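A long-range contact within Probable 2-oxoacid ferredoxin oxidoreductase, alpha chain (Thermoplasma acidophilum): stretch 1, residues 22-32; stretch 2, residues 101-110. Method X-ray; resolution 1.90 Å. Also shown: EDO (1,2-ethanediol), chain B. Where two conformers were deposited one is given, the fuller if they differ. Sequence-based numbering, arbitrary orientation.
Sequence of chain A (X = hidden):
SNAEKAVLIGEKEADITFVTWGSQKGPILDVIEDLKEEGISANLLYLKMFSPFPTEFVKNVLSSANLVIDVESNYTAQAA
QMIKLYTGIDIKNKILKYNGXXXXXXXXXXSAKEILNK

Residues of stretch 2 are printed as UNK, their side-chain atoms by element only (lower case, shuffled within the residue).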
# COMPACT_ATOMS: atom_id res chain seq x y z
N GLY A 22 6.33 3.49 -11.24
CA GLY A 22 5.04 3.56 -10.58
C GLY A 22 4.64 4.93 -10.12
O GLY A 22 4.83 5.91 -10.84
N SER A 23 4.12 5.01 -8.89
CA SER A 23 3.33 6.17 -8.49
C SER A 23 4.15 7.45 -8.17
O SER A 23 3.59 8.55 -8.20
CB SER A 23 2.44 5.80 -7.31
OG SER A 23 3.25 5.68 -6.14
N GLN A 24 5.45 7.31 -7.89
CA GLN A 24 6.25 8.48 -7.46
C GLN A 24 6.76 9.30 -8.64
O GLN A 24 7.44 10.34 -8.47
CB GLN A 24 7.41 8.03 -6.56
CG GLN A 24 6.95 7.49 -5.22
CD GLN A 24 6.01 8.49 -4.51
OE1 GLN A 24 4.84 8.22 -4.34
NE2 GLN A 24 6.54 9.66 -4.15
N LYS A 25 6.37 8.90 -9.85
CA LYS A 25 6.83 9.61 -11.05
C LYS A 25 6.49 11.08 -10.91
O LYS A 25 7.37 11.93 -11.08
CB LYS A 25 6.26 9.07 -12.37
CG LYS A 25 6.75 9.88 -13.53
CD LYS A 25 6.36 9.35 -14.91
CE LYS A 25 5.14 10.08 -15.45
NZ LYS A 25 4.86 9.75 -16.88
N GLY A 26 5.23 11.38 -10.65
CA GLY A 26 4.78 12.80 -10.65
C GLY A 26 5.44 13.67 -9.57
O GLY A 26 5.90 14.78 -9.84
N PRO A 27 5.49 13.18 -8.34
CA PRO A 27 6.22 13.87 -7.29
C PRO A 27 7.69 14.23 -7.68
O PRO A 27 8.15 15.35 -7.44
CB PRO A 27 6.19 12.86 -6.15
CG PRO A 27 4.81 12.27 -6.27
CD PRO A 27 4.74 12.02 -7.80
N ILE A 28 8.41 13.28 -8.27
CA ILE A 28 9.78 13.54 -8.70
C ILE A 28 9.85 14.64 -9.77
O ILE A 28 10.70 15.54 -9.69
CB ILE A 28 10.44 12.27 -9.25
CG1 ILE A 28 10.62 11.25 -8.13
CG2 ILE A 28 11.81 12.62 -9.89
CD1 ILE A 28 11.50 10.12 -8.52
N LEU A 29 8.95 14.58 -10.75
CA LEU A 29 8.97 15.53 -11.84
C LEU A 29 8.78 16.98 -11.36
O LEU A 29 9.43 17.90 -11.89
CB LEU A 29 7.97 15.15 -12.94
CG LEU A 29 8.32 13.96 -13.84
CD1 LEU A 29 7.15 13.69 -14.78
CD2 LEU A 29 9.62 14.19 -14.67
N ASP A 30 7.93 17.17 -10.36
CA ASP A 30 7.84 18.45 -9.67
C ASP A 30 9.10 18.84 -8.89
O ASP A 30 9.43 20.03 -8.84
CB ASP A 30 6.66 18.47 -8.70
CG ASP A 30 5.32 18.34 -9.39
OD1 ASP A 30 5.21 18.57 -10.62
OD2 ASP A 30 4.36 17.98 -8.67
N VAL A 31 9.78 17.88 -8.25
CA VAL A 31 11.00 18.19 -7.52
C VAL A 31 12.08 18.66 -8.50
O VAL A 31 12.88 19.57 -8.18
CB VAL A 31 11.52 17.00 -6.69
CG1 VAL A 31 12.87 17.35 -6.02
CG2 VAL A 31 10.52 16.67 -5.63
N ILE A 32 12.09 18.03 -9.67
CA ILE A 32 12.93 18.48 -10.81
C ILE A 32 12.69 19.97 -11.13
O ILE A 32 13.68 20.74 -11.30
CB ILE A 32 12.79 17.54 -12.02
CG1 ILE A 32 13.49 16.21 -11.68
CG2 ILE A 32 13.37 18.17 -13.33
CD1 ILE A 32 13.26 15.11 -12.61
N UNK A 101 4.02 7.12 5.23
CA UNK A 101 3.59 7.76 3.98
C UNK A 101 4.82 8.03 3.06
O UNK A 101 5.97 8.06 3.55
c UNK A 101 5.08 12.89 5.78
n UNK A 101 5.71 13.69 6.65
n UNK A 101 3.93 12.30 6.12
n UNK A 101 5.61 12.68 4.58
c UNK A 101 3.17 11.41 5.24
c UNK A 101 3.71 9.99 5.24
c UNK A 101 2.91 9.09 4.30
N UNK A 102 4.57 8.24 1.77
CA UNK A 102 5.60 8.80 0.89
C UNK A 102 5.96 10.18 1.43
O UNK A 102 5.14 10.81 2.12
c UNK A 102 5.11 5.62 -2.05
c UNK A 102 4.75 7.61 -1.18
n UNK A 102 5.70 6.68 -1.52
n UNK A 102 3.81 5.84 -2.08
c UNK A 102 3.56 7.08 -1.54
c UNK A 102 5.09 8.92 -0.55
N UNK A 103 7.18 10.63 1.18
CA UNK A 103 7.58 11.98 1.57
C UNK A 103 6.83 13.02 0.74
O UNK A 103 6.39 12.71 -0.38
c UNK A 103 9.07 12.16 1.37
se UNK A 103 11.81 12.08 1.94
c UNK A 103 12.71 10.90 3.22
c UNK A 103 9.96 11.63 2.46
N UNK A 104 6.70 14.23 1.27
CA UNK A 104 6.21 15.37 0.49
C UNK A 104 7.30 15.89 -0.50
O UNK A 104 8.48 15.57 -0.35
c UNK A 104 5.72 16.51 1.39
o UNK A 104 6.83 17.04 2.13
c UNK A 104 4.64 16.01 2.37
N UNK A 105 6.88 16.67 -1.50
CA UNK A 105 7.82 17.28 -2.45
C UNK A 105 8.90 18.10 -1.77
O UNK A 105 10.06 18.07 -2.18
o UNK A 105 4.75 17.10 -5.89
c UNK A 105 5.43 16.84 -4.87
c UNK A 105 6.84 17.39 -4.78
c UNK A 105 7.10 18.14 -3.49
o UNK A 105 4.97 16.17 -3.91
N UNK A 106 8.51 18.83 -0.73
CA UNK A 106 9.45 19.59 0.08
C UNK A 106 10.42 18.68 0.82
O UNK A 106 11.59 19.00 0.94
c UNK A 106 8.70 20.52 1.05
c UNK A 106 7.78 21.51 0.34
o UNK A 106 6.95 22.14 1.03
o UNK A 106 7.89 21.66 -0.90
N UNK A 107 9.92 17.54 1.32
CA UNK A 107 10.77 16.57 2.00
C UNK A 107 11.71 15.87 1.04
O UNK A 107 12.87 15.62 1.37
o UNK A 107 7.98 15.40 5.88
c UNK A 107 8.44 15.10 4.76
c UNK A 107 9.95 15.54 2.77
c UNK A 107 9.43 16.05 4.11
o UNK A 107 8.13 14.04 4.15
N UNK A 108 11.20 15.57 -0.15
CA UNK A 108 12.00 14.94 -1.17
C UNK A 108 13.10 15.92 -1.61
O UNK A 108 14.28 15.55 -1.71
c UNK A 108 10.14 13.40 -2.04
c UNK A 108 11.14 14.49 -2.42
c UNK A 108 12.06 14.00 -3.57
c UNK A 108 9.21 13.01 -3.18
N UNK A 109 12.70 17.16 -1.87
CA UNK A 109 13.63 18.24 -2.24
C UNK A 109 14.75 18.32 -1.19
O UNK A 109 15.95 18.29 -1.53
c UNK A 109 13.52 20.84 -2.87
c UNK A 109 12.86 19.56 -2.37
c UNK A 109 12.46 21.90 -3.13
c UNK A 109 14.25 20.55 -4.15
N UNK A 110 14.33 18.35 0.07
CA UNK A 110 15.25 18.42 1.20
C UNK A 110 16.28 17.30 1.16
O UNK A 110 17.49 17.60 1.22
c UNK A 110 14.50 18.41 2.54
n UNK A 110 16.10 18.11 6.50
c UNK A 110 15.32 18.97 3.70
c UNK A 110 15.40 19.37 6.13
c UNK A 110 14.49 19.12 4.95
C1 EDO B . 1.27 11.60 0.75
O1 EDO B . 0.60 11.50 2.01
C2 EDO B . 2.50 12.51 0.88
O2 EDO B . 2.75 12.85 2.25
O HOH W 1 5.58 11.94 -2.74

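Position 101 carries seven side-chain atoms: three carbons, a nitrogen, then a carbon bearing two more nitrogens. That guanidinium identifies Arg-101, which does not reach stretch 1.

Position 102 has one carbon leading to a five-membered ring of three carbons and two nitrogens, an imidazole, hence His-102. Gln-24 OE1 lies over one face of the ring, 3.2 Å from His-102 CG. Gln-24 OE1 is also 3.3 Å from His-102 ND1, but the angle is poor and no hydrogen bond results.

Position 103 shows two carbons, a selenium and a terminal carbon, unbranched: selenomethionine, Met-103. Its end leads away from stretch 1, yet its backbone takes part: one water accepts from Gln-24 NE2 (2.8 Å) and donates to Met-103 O (2.6 Å).

At position 104 the first carbon bears one oxygen and one carbon, the pattern of Thr-104. Its CA-to-CB bond points away from stretch 1, and the side chain caps the following helix, with Thr-104 OG1 accepting from the backbone N of residue 107 at 3.2 Å.

Position 105 has three carbons, the third carrying two oxygens: Glu-105. Its CA-to-CB bond points sideways, but the end comes nearer, placing Glu-105 OE1 2.9 Å from Asp-30 OD2. As modelled, these are two acceptors of like charge, and the short distance is not evidence of a bond. The aliphatic part packs better, with Glu-105 CG 3.8 Å from Val-31 CG2.

Position 106 is one carbon shorter, two carbons with two oxygens on the second, and is Asp-106; it makes no contact.

Position 107 again has three carbons ending in two oxygens, so it is Glu-107. It is out of reach of stretch 1 but forms a salt bridge within its own stretch, Arg-101 NH1 to Glu-107 OE1 at 2.9 Å.

Position 108 has four carbons forked at the first, one arm two carbons long: Ile-108. Its CG2 lies 3.7 Å from Val-31 CG2, and its CD1 4.2 Å from Pro-27 CB.

Position 109 also has four carbons, but forked at the second, which makes it Leu-109. Its CD1 is 4.0 Å from Val-31 CG1.

Position 110, four carbons in a row ending in nitrogen, is Lys-110, out of reach.

The contact works by apolar packing round Val-31, flanked by the Gln-24–His-102 contact and the chain of Glu-105. The helix axes approach to 9.5 Å at 62°, Val-31 packs against Glu-105, Ile-108 and Leu-109, and stretch 2 covers 87 Å² of it. No direct hydrogen bond crosses the 438 Å² interface; the water supplies a polar link beside the Gln-24–His-102 contact.

Stretch 2 101-110: RHMTEDEILK
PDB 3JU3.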